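PDB 4DWD: mandelate racemase/muconate lactonizing enzyme, C-terminal domain protein from Paracoccus denitrificans, which binds magnesium and may act as a hydro-lyase of the mandelate racemase type in the enolase superfamily. Local coordinates for residues Ile114-Gly120 and His311-Thr315; Thr124-Cys128 and Gly345-Leu349. All blocks are in the same frame, centred on the assembly; numbering follows the deposited sequence.

Contact 1: residues Ile114-Gly120 and His311-Thr315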
ATOM      1  N   ILE B 114     -16.275  27.211 -31.507  1.00 10.61           N
ATOM      2  CA  ILE B 114     -15.377  26.193 -30.977  1.00 10.57           C
ATOM      3  C   ILE B 114     -16.129  24.988 -30.395  1.00 10.64           C
ATOM      4  O   ILE B 114     -15.741  23.857 -30.656  1.00 10.79           O
ATOM      5  CB  ILE B 114     -14.361  26.815 -30.000  1.00 10.15           C
ATOM      6  CG1 ILE B 114     -13.343  27.620 -30.818  1.00 10.68           C
ATOM      7  CG2 ILE B 114     -13.653  25.751 -29.167  1.00 10.67           C
ATOM      8  CD1 ILE B 114     -12.563  28.627 -29.994  1.00 10.87           C
ATOM      9  N   TYR B 115     -17.231  25.199 -29.665  1.00 10.33           N
ATOM     10  CA  TYR B 115     -17.931  24.051 -29.072  1.00 11.03           C
ATOM     11  C   TYR B 115     -18.473  23.064 -30.112  1.00 11.47           C
ATOM     12  O   TYR B 115     -18.575  21.869 -29.829  1.00 12.25           O
ATOM     13  CB  TYR B 115     -19.044  24.487 -28.114  1.00 11.42           C
ATOM     14  CG  TYR B 115     -20.242  25.172 -28.751  1.00 11.93           C
ATOM     15  CD1 TYR B 115     -21.294  24.423 -29.301  1.00 12.42           C
ATOM     16  CD2 TYR B 115     -20.347  26.560 -28.764  1.00 12.70           C
ATOM     17  CE1 TYR B 115     -22.401  25.047 -29.868  1.00 14.24           C
ATOM     18  CE2 TYR B 115     -21.452  27.194 -29.321  1.00 13.05           C
ATOM     19  CZ  TYR B 115     -22.467  26.436 -29.873  1.00 14.41           C
ATOM     20  OH  TYR B 115     -23.550  27.081 -30.427  1.00 17.85           O
ATOM     21  N   LYS B 116     -18.816  23.562 -31.297  1.00 11.10           N
ATOM     22  CA  LYS B 116     -19.258  22.679 -32.377  1.00 11.74           C
ATOM     23  C   LYS B 116     -18.090  21.818 -32.822  1.00 12.37           C
ATOM     24  O   LYS B 116     -18.231  20.601 -32.960  1.00 15.11           O
ATOM     25  CB  LYS B 116     -19.854  23.477 -33.543  1.00 11.64           C
ATOM     26  CG  LYS B 116     -21.271  23.959 -33.270  1.00 13.17           C
ATOM     27  CD  LYS B 116     -22.260  22.826 -33.480  1.00 16.77           C
ATOM     28  CE  LYS B 116     -23.674  23.237 -33.111  1.00 18.83           C
ATOM     29  NZ  LYS B 116     -24.630  22.119 -33.340  1.00 22.90           N
ATOM     30  N   LEU B 117     -16.924  22.443 -32.984  1.00 10.65           N
ATOM     31  CA  LEU B 117     -15.700  21.709 -33.352  1.00 11.65           C
ATOM     32  C   LEU B 117     -15.273  20.682 -32.302  1.00 11.58           C
ATOM     33  O   LEU B 117     -14.691  19.655 -32.642  1.00 12.69           O
ATOM     34  CB  LEU B 117     -14.558  22.675 -33.669  1.00 11.50           C
ATOM     35  CG  LEU B 117     -14.834  23.583 -34.882  1.00 11.20           C
ATOM     36  CD1 LEU B 117     -13.693  24.563 -35.067  1.00 13.26           C
ATOM     37  CD2 LEU B 117     -15.082  22.816 -36.184  1.00 11.89           C
ATOM     38  N   LEU B 118     -15.581  20.962 -31.038  1.00 10.67           N
ATOM     39  CA  LEU B 118     -15.273  20.044 -29.933  1.00 10.95           C
ATOM     40  C   LEU B 118     -16.275  18.909 -29.746  1.00 11.33           C
ATOM     41  O   LEU B 118     -16.166  18.142 -28.790  1.00 12.20           O
ATOM     42  CB  LEU B 118     -15.140  20.819 -28.628  1.00 10.89           C
ATOM     43  CG  LEU B 118     -13.993  21.822 -28.566  1.00 10.69           C
ATOM     44  CD1 LEU B 118     -14.114  22.637 -27.294  1.00 11.21           C
ATOM     45  CD2 LEU B 118     -12.642  21.131 -28.605  1.00 12.93           C
ATOM     46  N   GLY B 119     -17.256  18.824 -30.636  1.00 10.97           N
ATOM     47  CA  GLY B 119     -18.194  17.703 -30.658  1.00 11.40           C
ATOM     48  C   GLY B 119     -19.584  17.984 -30.127  1.00 11.63           C
ATOM     49  O   GLY B 119     -20.369  17.057 -29.948  1.00 11.29           O
ATOM     50  N   GLY B 120     -19.883  19.257 -29.873  1.00 10.66           N
ATOM     51  CA  GLY B 120     -21.223  19.661 -29.452  1.00 11.28           C
ATOM     52  C   GLY B 120     -21.301  20.140 -28.012  1.00 11.53           C
ATOM     53  O   GLY B 120     -20.469  19.786 -27.167  1.00 11.84           O
ATOM     54  N   HIS B 311     -16.595  27.607 -23.745  1.00 10.86           N
ATOM     55  CA  HIS B 311     -16.648  26.638 -24.850  1.00 10.51           C
ATOM     56  C   HIS B 311     -16.326  25.246 -24.353  1.00 10.57           C
ATOM     57  O   HIS B 311     -17.030  24.286 -24.671  1.00 11.13           O
ATOM     58  CB  HIS B 311     -15.726  27.029 -25.998  1.00 10.37           C
ATOM     59  CG  HIS B 311     -16.307  28.085 -26.911  1.00 10.99           C
ATOM     60  ND1 HIS B 311     -17.094  27.775 -27.965  1.00 10.61           N
ATOM     61  CD2 HIS B 311     -16.194  29.475 -26.894  1.00 11.68           C
ATOM     62  CE1 HIS B 311     -17.464  28.911 -28.597  1.00 11.77           C
ATOM     63  NE2 HIS B 311     -16.913  29.951 -27.940  1.00 11.53           N
ATOM     64  N   VAL B 312     -15.256  25.113 -23.578  1.00 10.01           N
ATOM     65  CA  VAL B 312     -14.898  23.799 -23.037  1.00 10.34           C
ATOM     66  C   VAL B 312     -15.970  23.272 -22.088  1.00 10.34           C
ATOM     67  O   VAL B 312     -16.377  22.129 -22.191  1.00 11.28           O
ATOM     68  CB  VAL B 312     -13.512  23.825 -22.352  1.00 10.45           C
ATOM     69  CG1 VAL B 312     -13.279  22.589 -21.484  1.00 11.01           C
ATOM     70  CG2 VAL B 312     -12.410  23.964 -23.395  1.00 10.58           C
ATOM     71  N   LEU B 313     -16.449  24.108 -21.174  1.00 10.22           N
ATOM     72  CA  LEU B 313     -17.450  23.619 -20.207  1.00 10.40           C
ATOM     73  C   LEU B 313     -18.804  23.253 -20.818  1.00 11.07           C
ATOM     74  O   LEU B 313     -19.524  22.412 -20.274  1.00 11.53           O
ATOM     75  CB  LEU B 313     -17.599  24.585 -19.030  1.00 11.88           C
ATOM     76  CG  LEU B 313     -16.364  24.527 -18.113  1.00 12.39           C
ATOM     77  CD1 LEU B 313     -16.384  25.660 -17.101  1.00 14.54           C
ATOM     78  CD2 LEU B 313     -16.254  23.177 -17.407  1.00 13.89           C
ATOM     79  N   SER B 314     -19.135  23.857 -21.961  1.00 10.60           N
ATOM     80  CA  SER B 314     -20.364  23.492 -22.659  1.00 11.29           C
ATOM     81  C   SER B 314     -20.334  22.027 -23.096  1.00 11.55           C
ATOM     82  O   SER B 314     -21.404  21.416 -23.265  1.00 12.68           O
ATOM     83  CB  SER B 314     -20.613  24.413 -23.864  1.00 12.34           C
ATOM     84  OG  SER B 314     -19.775  24.095 -24.966  1.00 11.78           O
ATOM     85  N   THR B 315     -19.124  21.471 -23.249  1.00 11.36           N
ATOM     86  CA  THR B 315     -18.935  20.083 -23.730  1.00 12.65           C
ATOM     87  C   THR B 315     -18.894  19.050 -22.605  1.00 13.09           C
ATOM     88  O   THR B 315     -18.856  17.849 -22.876  1.00 14.81           O
ATOM     89  CB  THR B 315     -17.633  19.899 -24.559  1.00 12.30           C
ATOM     90  OG1 THR B 315     -16.490  19.852 -23.692  1.00 12.33           O
ATOM     91  CG2 THR B 315     -17.473  20.992 -25.624  1.00 12.32           C
TER
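Two helix ends lie side by side, their backbones closing to 5.1 Å between Tyr115 CA and His311 CA and to 6.2 Å between Gly120 CA and Thr315 CA. The short helix 114-117 ends in a Schellman motif: Gly120 N bonds to Tyr115 O (2.9 Å) and Gly119 N to Lys116 O (3.1 Å). Gly119 has the positive phi of the motif, where a side chain would strike the preceding carbonyl. The contact joins this helix to the end of helix 304-314, the seventh helix of the enolase-superfamily (β/α)7β barrel.

Ile114, Tyr115 and, just past the helix, Leu118 turn their side chains toward helix 304-314. Tyr115 CB lies 3.3 Å from Ser314 OG, and its flat ring meets that of His311 rim to rim. Leu118 CB packs on Thr315 CG2 at 3.8 Å, while helix 277-291 covers Ile114 and Leu118 with Ile278. Ser314 and Thr315 suit a close approach because their hydroxyls fold back on their own helix, Ser314 OG to His311 O (2.8 Å) and Thr315 OG1 to Val312 O (2.7 Å).

His311 fills the gap between the helices. Its NE2 bonds to Leu355 O, Ile114 CB makes a CH-pi contact over its face, and His311 ND1 accepts a weak 3.1 Å hydrogen bond from Tyr115 N.

Contact 2: residues Thr124-Cys128 and Gly345-Leu349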
ATOM      1  N   THR B 124     -25.995  25.521 -23.707  1.00 17.56           N
ATOM      2  CA  THR B 124     -25.445  26.809 -24.127  1.00 17.71           C
ATOM      3  C   THR B 124     -25.832  27.922 -23.148  1.00 17.70           C
ATOM      4  O   THR B 124     -25.479  29.084 -23.346  1.00 18.84           O
ATOM      5  CB  THR B 124     -25.840  27.182 -25.570  1.00 18.46           C
ATOM      6  OG1 THR B 124     -27.267  27.193 -25.687  1.00 19.73           O
ATOM      7  CG2 THR B 124     -25.240  26.201 -26.571  1.00 20.45           C
ATOM      8  N   ARG B 125     -26.558  27.557 -22.096  1.00 18.15           N
ATOM      9  CA  ARG B 125     -26.741  28.449 -20.957  1.00 18.27           C
ATOM     10  C   ARG B 125     -26.065  27.825 -19.751  1.00 18.34           C
ATOM     11  O   ARG B 125     -26.456  26.757 -19.285  1.00 19.55           O
ATOM     12  CB  ARG B 125     -28.219  28.699 -20.686  1.00 20.98           C
ATOM     13  CG  ARG B 125     -28.849  29.618 -21.704  1.00 25.36           C
ATOM     14  CD  ARG B 125     -30.258  29.968 -21.288  1.00 33.12           C
ATOM     15  NE  ARG B 125     -30.973  30.676 -22.342  1.00 39.74           N
ATOM     16  CZ  ARG B 125     -32.194  31.176 -22.206  1.00 30.57           C
ATOM     17  NH1 ARG B 125     -32.840  31.055 -21.067  1.00 38.73           N
ATOM     18  NH2 ARG B 125     -32.765  31.805 -23.212  1.00 47.12           N
ATOM     19  N   LEU B 126     -25.016  28.475 -19.265  1.00 15.75           N
ATOM     20  CA  LEU B 126     -24.191  27.867 -18.229  1.00 17.03           C
ATOM     21  C   LEU B 126     -24.360  28.621 -16.924  1.00 16.60           C
ATOM     22  O   LEU B 126     -24.150  29.829 -16.888  1.00 16.68           O
ATOM     23  CB  LEU B 126     -22.719  27.850 -18.651  1.00 15.66           C
ATOM     24  CG  LEU B 126     -22.327  27.012 -19.872  1.00 15.87           C
ATOM     25  CD1 LEU B 126     -22.557  27.771 -21.172  1.00 17.09           C
ATOM     26  CD2 LEU B 126     -20.874  26.550 -19.779  1.00 16.67           C
ATOM     27  N   PRO B 127     -24.748  27.915 -15.847  1.00 17.02           N
ATOM     28  CA  PRO B 127     -24.878  28.617 -14.564  1.00 15.75           C
ATOM     29  C   PRO B 127     -23.545  29.182 -14.085  1.00 16.19           C
ATOM     30  O   PRO B 127     -22.491  28.605 -14.367  1.00 16.04           O
ATOM     31  CB  PRO B 127     -25.372  27.527 -13.608  1.00 17.49           C
ATOM     32  CG  PRO B 127     -24.966  26.243 -14.248  1.00 21.43           C
ATOM     33  CD  PRO B 127     -25.046  26.479 -15.727  1.00 19.98           C
ATOM     34  N   CYS B 128     -23.599  30.303 -13.372  1.00 15.05           N
ATOM     35  CA  CYS B 128     -22.390  30.898 -12.801  1.00 14.51           C
ATOM     36  C   CYS B 128     -22.343  30.757 -11.273  1.00 14.40           C
ATOM     37  O   CYS B 128     -23.372  30.522 -10.630  1.00 13.97           O
ATOM     38  CB  CYS B 128     -22.267  32.376 -13.198  1.00 14.49           C
ATOM     39  SG  CYS B 128     -23.319  33.523 -12.269  1.00 16.68           S
ATOM     40  N   GLY B 345     -28.556  34.714 -13.927  1.00 19.95           N
ATOM     41  CA  GLY B 345     -27.616  33.811 -13.262  1.00 19.57           C
ATOM     42  C   GLY B 345     -26.849  32.864 -14.171  1.00 18.53           C
ATOM     43  O   GLY B 345     -26.196  31.938 -13.680  1.00 19.04           O
ATOM     44  N   HIS B 346     -26.918  33.091 -15.483  1.00 18.54           N
ATOM     45  CA  HIS B 346     -26.297  32.208 -16.478  0.50 18.33           C
ATOM     46  C   HIS B 346     -25.473  32.958 -17.489  1.00 17.90           C
ATOM     47  O   HIS B 346     -25.711  34.139 -17.738  1.00 17.34           O
ATOM     48  CB  HIS B 346     -27.372  31.418 -17.225  0.50 18.56           C
ATOM     49  CG  HIS B 346     -28.084  30.390 -16.378  0.50 17.49           C
ATOM     50  ND1 HIS B 346     -29.025  30.720 -15.472  0.50 18.02           N
ATOM     51  CD2 HIS B 346     -27.977  29.000 -16.344  0.50 17.15           C
ATOM     52  CE1 HIS B 346     -29.485  29.605 -14.878  0.50 19.83           C
ATOM     53  NE2 HIS B 346     -28.848  28.552 -15.414  0.50 18.58           N
ATOM     54  N   PHE B 347     -24.522  32.259 -18.104  1.00 17.25           N
ATOM     55  CA  PHE B 347     -23.781  32.777 -19.261  1.00 16.43           C
ATOM     56  C   PHE B 347     -24.401  32.195 -20.518  1.00 17.21           C
ATOM     57  O   PHE B 347     -24.552  30.974 -20.631  1.00 16.96           O
ATOM     58  CB  PHE B 347     -22.311  32.367 -19.186  1.00 15.82           C
ATOM     59  CG  PHE B 347     -21.582  32.954 -18.013  1.00 14.71           C
ATOM     60  CD1 PHE B 347     -21.413  34.329 -17.907  1.00 14.68           C
ATOM     61  CD2 PHE B 347     -21.048  32.130 -17.022  1.00 14.00           C
ATOM     62  CE1 PHE B 347     -20.746  34.883 -16.822  1.00 15.11           C
ATOM     63  CE2 PHE B 347     -20.361  32.675 -15.940  1.00 13.58           C
ATOM     64  CZ  PHE B 347     -20.211  34.056 -15.838  1.00 14.27           C
ATOM     65  N   ALA B 348     -24.767  33.067 -21.451  1.00 17.33           N
ATOM     66  CA  ALA B 348     -25.314  32.627 -22.736  1.00 17.71           C
ATOM     67  C   ALA B 348     -24.203  32.483 -23.764  1.00 18.43           C
ATOM     68  O   ALA B 348     -23.593  33.476 -24.177  1.00 20.95           O
ATOM     69  CB  ALA B 348     -26.379  33.608 -23.227  1.00 19.99           C
ATOM     70  N   LEU B 349     -23.945  31.244 -24.170  1.00 15.81           N
ATOM     71  CA  LEU B 349     -22.936  30.959 -25.187  1.00 16.89           C
ATOM     72  C   LEU B 349     -23.560  31.035 -26.582  1.00 16.89           C
ATOM     73  O   LEU B 349     -24.470  30.278 -26.901  1.00 19.06           O
ATOM     74  CB  LEU B 349     -22.327  29.573 -24.938  1.00 17.45           C
ATOM     75  CG  LEU B 349     -21.246  29.040 -25.882  1.00 16.26           C
ATOM     76  CD1 LEU B 349     -20.090  30.016 -26.003  1.00 17.72           C
ATOM     77  CD2 LEU B 349     -20.768  27.710 -25.339  1.00 14.79           C
TER
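An antiparallel strand is the odd element here, because the barrel of this superfamily is built essentially from parallel strands. Strand 346-348 runs at 148° to the first four residues of strand 125-132, the first barrel strand, with axes 4.3 Å apart. It pairs with the beginning of that strand, whereas the metal ligands of this family sit at the opposite, C-terminal ends of the barrel strands.

Leu126 and Phe347 form a hydrogen-bonded pair, Leu126 N to Phe347 O at 2.9 Å and Phe347 N to Leu126 O at 2.7 Å. Leu349 N to Thr124 O (2.8 Å) and Cys128 N to Gly345 O (3.1 Å) extend the ladder. Pro127 is tolerated because it faces His346 in a non-hydrogen-bonded pair, where this partner asks for no amide hydrogen; the two come within 4.3 Å, CA to CA. Gly345, just before the strand, has a positive phi, which favours glycine.

The two faces differ. Leu126 and Phe347 share the face that packs on Val323 of strand 323-325 and on helix 304-314, where Leu126 meets Leu313 and Phe347 stacks edge-to-face with His306. Cys128, small enough to sit close, brings its CB to 3.4 Å from Phe347 CE2, with SG in an oblique sulfur-aromatic contact. On the other face the long Arg125 leads away, Ala348 is exposed, and His346 CD2 lies 3.9 Å from Pro127 CD, its ND1 bonded to Asp344 O.

Backbone bonding thus fixes the register, while the side chains separate an apolar face packed on helix 304-314 from a more exposed one carrying Arg125, His346 and Ala348.

Contact 1 is mostly buried and joins two helix ends, whereas contact 2 adds a short antiparallel strand to the first barrel strand and has one more exposed face. Contact 1 relies on side-chain packing with a single weak hydrogen bond across it, contact 2 on four backbone bonds. Contact 1 ties helix 114-117 to the last barrel helix, 304-314; contact 2 ties the next element, strand 125-132, to strand 346-348, which follows the last barrel strand. Both share helix 304-314, on which Leu126 and Leu349 pack. They meet mainly at Leu349, whose CD2 lies 3.6 Å from both Ser314 CB and Tyr115 CD2; Leu126 CD2 also comes within 3.9 Å of Ser314 N.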